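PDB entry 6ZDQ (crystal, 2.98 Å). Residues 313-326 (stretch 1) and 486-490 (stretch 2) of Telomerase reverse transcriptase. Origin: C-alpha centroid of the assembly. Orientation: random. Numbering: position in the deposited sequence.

Stretch 1 313-326: KISDYRDSLLTRFG
Stretch 2 (486-490) QDFLF

Residues 313-325 form the last part of a helix that begins earlier in the chain, with phi/psi near -65/-40 until Phe 325 (-119/-13). Regular i to i+4 bonds run along it, from Tyr 317 N to Lys 313 O (3.1 Å) through to Phe 325 N to Leu 321 O (2.8 Å). Gly 326 has a phi of +85°, the first to leave helical values; a CB here would be jammed against the carbonyl oxygen of Phe 325, so glycine suits the exit. Stretch 2 is irregular at first: Asp 487 has left-handed angles (61/60), and Phe 488 (-149/172) and Leu 489 (-145/113) are extended, leading into a strand that includes Phe 490 (-121/129). The two segments run in opposite senses, Tyr 317 CA lying 6.9 Å from Leu 489 CA and Leu 321 CA 8.4 Å from Asp 487 CA. Together they bury 347 Å², mostly on Tyr 317, Asp 487 and Leu 489.

Tyr 317 (chi1 t, chi2 62°) points toward stretch 2, and its ring reaches from Leu 489 to the backbone of Asp 487 and Phe 488. Leu 489 (t, p) points back, its CB 3.7 Å from the centroid of the Tyr 317 ring and 9° off the normal, a CH-pi contact over the face. Leu 489 CD2 packs 3.6 Å from Tyr 317 CB and 4.3 Å from Ile 314 CG1 (Ile 314 is m, t), so the leucine's methyl group packs against apolar carbons of the helix. Lys 313 starts toward this leucine, but its charged end leads away.

The phenol reaches the bend at Asp 487: Tyr 317 OH lies 3.1 Å from Asp 487 O, while Tyr 317 CE1 approaches Phe 488 O at 3.2 Å. Phe 488 (chi1 p) directs its CA-to-CB bond away from the helix, leaving this contact to its backbone.

Two residues before Gly 326, Arg 324 forms a salt bridge with Asp 487. Asp 487 (t, chi2 6°) brings its carboxylate to the edge of the Arg 324 guanidinium, where Arg 324 NH2 bonds Asp 487 OD1 at 2.8 Å and Arg 324 NH1 makes a weak bond to Asp 487 OD2 at 3.2 Å. The arginine (m, t, m, chi4 108°) is steadied by Ser 320 (t), whose OG accepts from Arg 324 NE at 2.9 Å and Arg 324 NH2 at 2.7 Å. Phe 325 (m, chi2 -61°) turns its ring edge to the same carboxylate, Phe 325 CE2 lying 3.7 Å from Asp 487 OD2.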

# COMPACT_ATOMS: atom_id res chain seq x y z
N LYS A 313 22.71 3.54 7.21
CA LYS A 313 23.27 4.03 8.47
C LYS A 313 24.07 2.95 9.17
O LYS A 313 25.13 3.23 9.75
CB LYS A 313 22.15 4.55 9.38
CG LYS A 313 21.52 5.86 8.94
CD LYS A 313 22.45 7.04 9.19
CE LYS A 313 21.78 8.35 8.81
NZ LYS A 313 22.68 9.52 9.03
N ILE A 314 23.58 1.71 9.15
CA ILE A 314 24.32 0.60 9.75
C ILE A 314 25.58 0.31 8.95
O ILE A 314 26.63 -0.02 9.51
CB ILE A 314 23.42 -0.64 9.88
CG1 ILE A 314 22.20 -0.31 10.74
CG2 ILE A 314 24.19 -1.81 10.47
CD1 ILE A 314 21.24 -1.48 10.90
N SER A 315 25.50 0.41 7.62
CA SER A 315 26.68 0.19 6.79
C SER A 315 27.73 1.27 7.01
O SER A 315 28.93 0.99 6.92
CB SER A 315 26.28 0.13 5.31
OG SER A 315 25.42 -0.97 5.06
N ASP A 316 27.31 2.51 7.28
CA ASP A 316 28.27 3.56 7.58
C ASP A 316 28.95 3.31 8.92
O ASP A 316 30.15 3.55 9.07
CB ASP A 316 27.57 4.92 7.58
CG ASP A 316 26.97 5.27 6.24
OD1 ASP A 316 27.12 4.46 5.29
OD2 ASP A 316 26.34 6.34 6.13
N TYR A 317 28.19 2.83 9.91
CA TYR A 317 28.78 2.54 11.22
C TYR A 317 29.74 1.36 11.15
O TYR A 317 30.77 1.35 11.83
CB TYR A 317 27.68 2.29 12.24
CG TYR A 317 28.15 2.38 13.68
CD1 TYR A 317 28.67 3.57 14.18
CD2 TYR A 317 28.06 1.29 14.53
CE1 TYR A 317 29.10 3.65 15.49
CE2 TYR A 317 28.49 1.37 15.84
CZ TYR A 317 29.01 2.55 16.31
OH TYR A 317 29.43 2.64 17.62
N ARG A 318 29.40 0.34 10.36
CA ARG A 318 30.31 -0.78 10.16
C ARG A 318 31.64 -0.32 9.60
O ARG A 318 32.71 -0.72 10.08
CB ARG A 318 29.67 -1.82 9.24
CG ARG A 318 30.45 -3.12 9.15
CD ARG A 318 30.00 -3.98 7.98
NE ARG A 318 30.40 -3.42 6.70
CZ ARG A 318 29.57 -2.80 5.86
NH1 ARG A 318 28.29 -2.67 6.17
NH2 ARG A 318 30.03 -2.32 4.71
N ASP A 319 31.60 0.53 8.57
CA ASP A 319 32.83 1.06 7.99
C ASP A 319 33.58 1.99 8.94
O ASP A 319 34.79 2.15 8.79
CB ASP A 319 32.53 1.80 6.68
CG ASP A 319 32.27 0.85 5.52
OD1 ASP A 319 32.96 -0.18 5.43
OD2 ASP A 319 31.37 1.14 4.70
N SER A 320 32.88 2.61 9.89
CA SER A 320 33.56 3.47 10.85
C SER A 320 34.43 2.66 11.80
O SER A 320 35.60 2.98 12.01
CB SER A 320 32.54 4.31 11.63
OG SER A 320 33.19 5.23 12.49
N LEU A 321 33.87 1.59 12.37
CA LEU A 321 34.67 0.69 13.19
C LEU A 321 35.74 0.00 12.36
O LEU A 321 36.86 -0.23 12.84
CB LEU A 321 33.77 -0.35 13.86
CG LEU A 321 32.72 0.17 14.84
CD1 LEU A 321 31.84 -0.98 15.30
CD2 LEU A 321 33.39 0.84 16.03
N LEU A 322 35.42 -0.34 11.11
CA LEU A 322 36.37 -1.02 10.24
C LEU A 322 37.62 -0.19 10.02
O LEU A 322 38.75 -0.69 10.14
CB LEU A 322 35.70 -1.35 8.90
CG LEU A 322 36.11 -2.64 8.20
CD1 LEU A 322 35.78 -3.85 9.06
CD2 LEU A 322 35.44 -2.75 6.84
N THR A 323 37.45 1.10 9.70
CA THR A 323 38.61 1.95 9.46
C THR A 323 39.31 2.32 10.76
O THR A 323 40.54 2.42 10.80
CB THR A 323 38.19 3.21 8.70
OG1 THR A 323 37.14 3.87 9.42
CG2 THR A 323 37.70 2.85 7.31
N ARG A 324 38.55 2.51 11.84
CA ARG A 324 39.14 2.98 13.09
C ARG A 324 39.86 1.87 13.85
O ARG A 324 40.90 2.10 14.46
CB ARG A 324 38.07 3.62 13.97
CG ARG A 324 37.66 5.01 13.51
CD ARG A 324 36.76 5.71 14.50
NE ARG A 324 35.36 5.34 14.35
CZ ARG A 324 34.69 4.58 15.21
NH1 ARG A 324 35.30 4.10 16.28
NH2 ARG A 324 33.42 4.30 14.99
N PHE A 325 39.31 0.64 13.82
CA PHE A 325 39.85 -0.45 14.61
C PHE A 325 40.34 -1.65 13.80
O PHE A 325 41.03 -2.51 14.36
CB PHE A 325 38.81 -0.95 15.62
CG PHE A 325 38.34 0.10 16.58
CD1 PHE A 325 39.23 0.73 17.43
CD2 PHE A 325 37.00 0.45 16.64
CE1 PHE A 325 38.79 1.70 18.32
CE2 PHE A 325 36.56 1.42 17.52
CZ PHE A 325 37.46 2.04 18.36
N GLY A 326 40.00 -1.73 12.51
CA GLY A 326 40.36 -2.86 11.69
C GLY A 326 39.39 -4.02 11.78
O GLY A 326 39.25 -4.78 10.81
N GLN A 486 31.18 10.02 21.61
CA GLN A 486 31.17 9.57 20.22
C GLN A 486 31.19 8.04 20.17
O GLN A 486 31.09 7.36 21.19
CB GLN A 486 32.34 10.19 19.45
CG GLN A 486 33.71 9.64 19.82
CD GLN A 486 34.22 10.15 21.15
OE1 GLN A 486 33.74 11.17 21.65
NE2 GLN A 486 35.18 9.45 21.73
N ASP A 487 31.30 7.51 18.95
CA ASP A 487 31.37 6.07 18.69
C ASP A 487 30.10 5.36 19.18
O ASP A 487 30.14 4.48 20.03
CB ASP A 487 32.63 5.46 19.32
CG ASP A 487 33.06 4.19 18.63
OD1 ASP A 487 32.46 3.84 17.59
OD2 ASP A 487 34.00 3.53 19.12
N PHE A 488 28.97 5.79 18.61
CA PHE A 488 27.70 5.13 18.85
C PHE A 488 26.84 5.29 17.60
O PHE A 488 27.20 6.01 16.66
CB PHE A 488 26.98 5.70 20.08
CG PHE A 488 26.41 7.07 19.86
CD1 PHE A 488 27.21 8.20 20.00
CD2 PHE A 488 25.08 7.24 19.53
CE1 PHE A 488 26.69 9.46 19.80
CE2 PHE A 488 24.55 8.50 19.33
CZ PHE A 488 25.36 9.61 19.47
N LEU A 489 25.70 4.60 17.59
CA LEU A 489 24.77 4.68 16.46
C LEU A 489 23.35 4.60 17.00
O LEU A 489 22.95 3.55 17.52
CB LEU A 489 25.04 3.57 15.45
CG LEU A 489 24.01 3.48 14.32
CD1 LEU A 489 24.03 4.73 13.46
CD2 LEU A 489 24.25 2.24 13.47
N PHE A 490 22.60 5.69 16.88
CA PHE A 490 21.20 5.74 17.28
C PHE A 490 20.36 6.12 16.07
O PHE A 490 20.67 7.09 15.38
CB PHE A 490 21.00 6.75 18.42
CG PHE A 490 19.71 6.58 19.16
CD1 PHE A 490 19.62 5.68 20.21
CD2 PHE A 490 18.59 7.31 18.82
CE1 PHE A 490 18.43 5.52 20.90
CE2 PHE A 490 17.40 7.16 19.50
CZ PHE A 490 17.32 6.26 20.55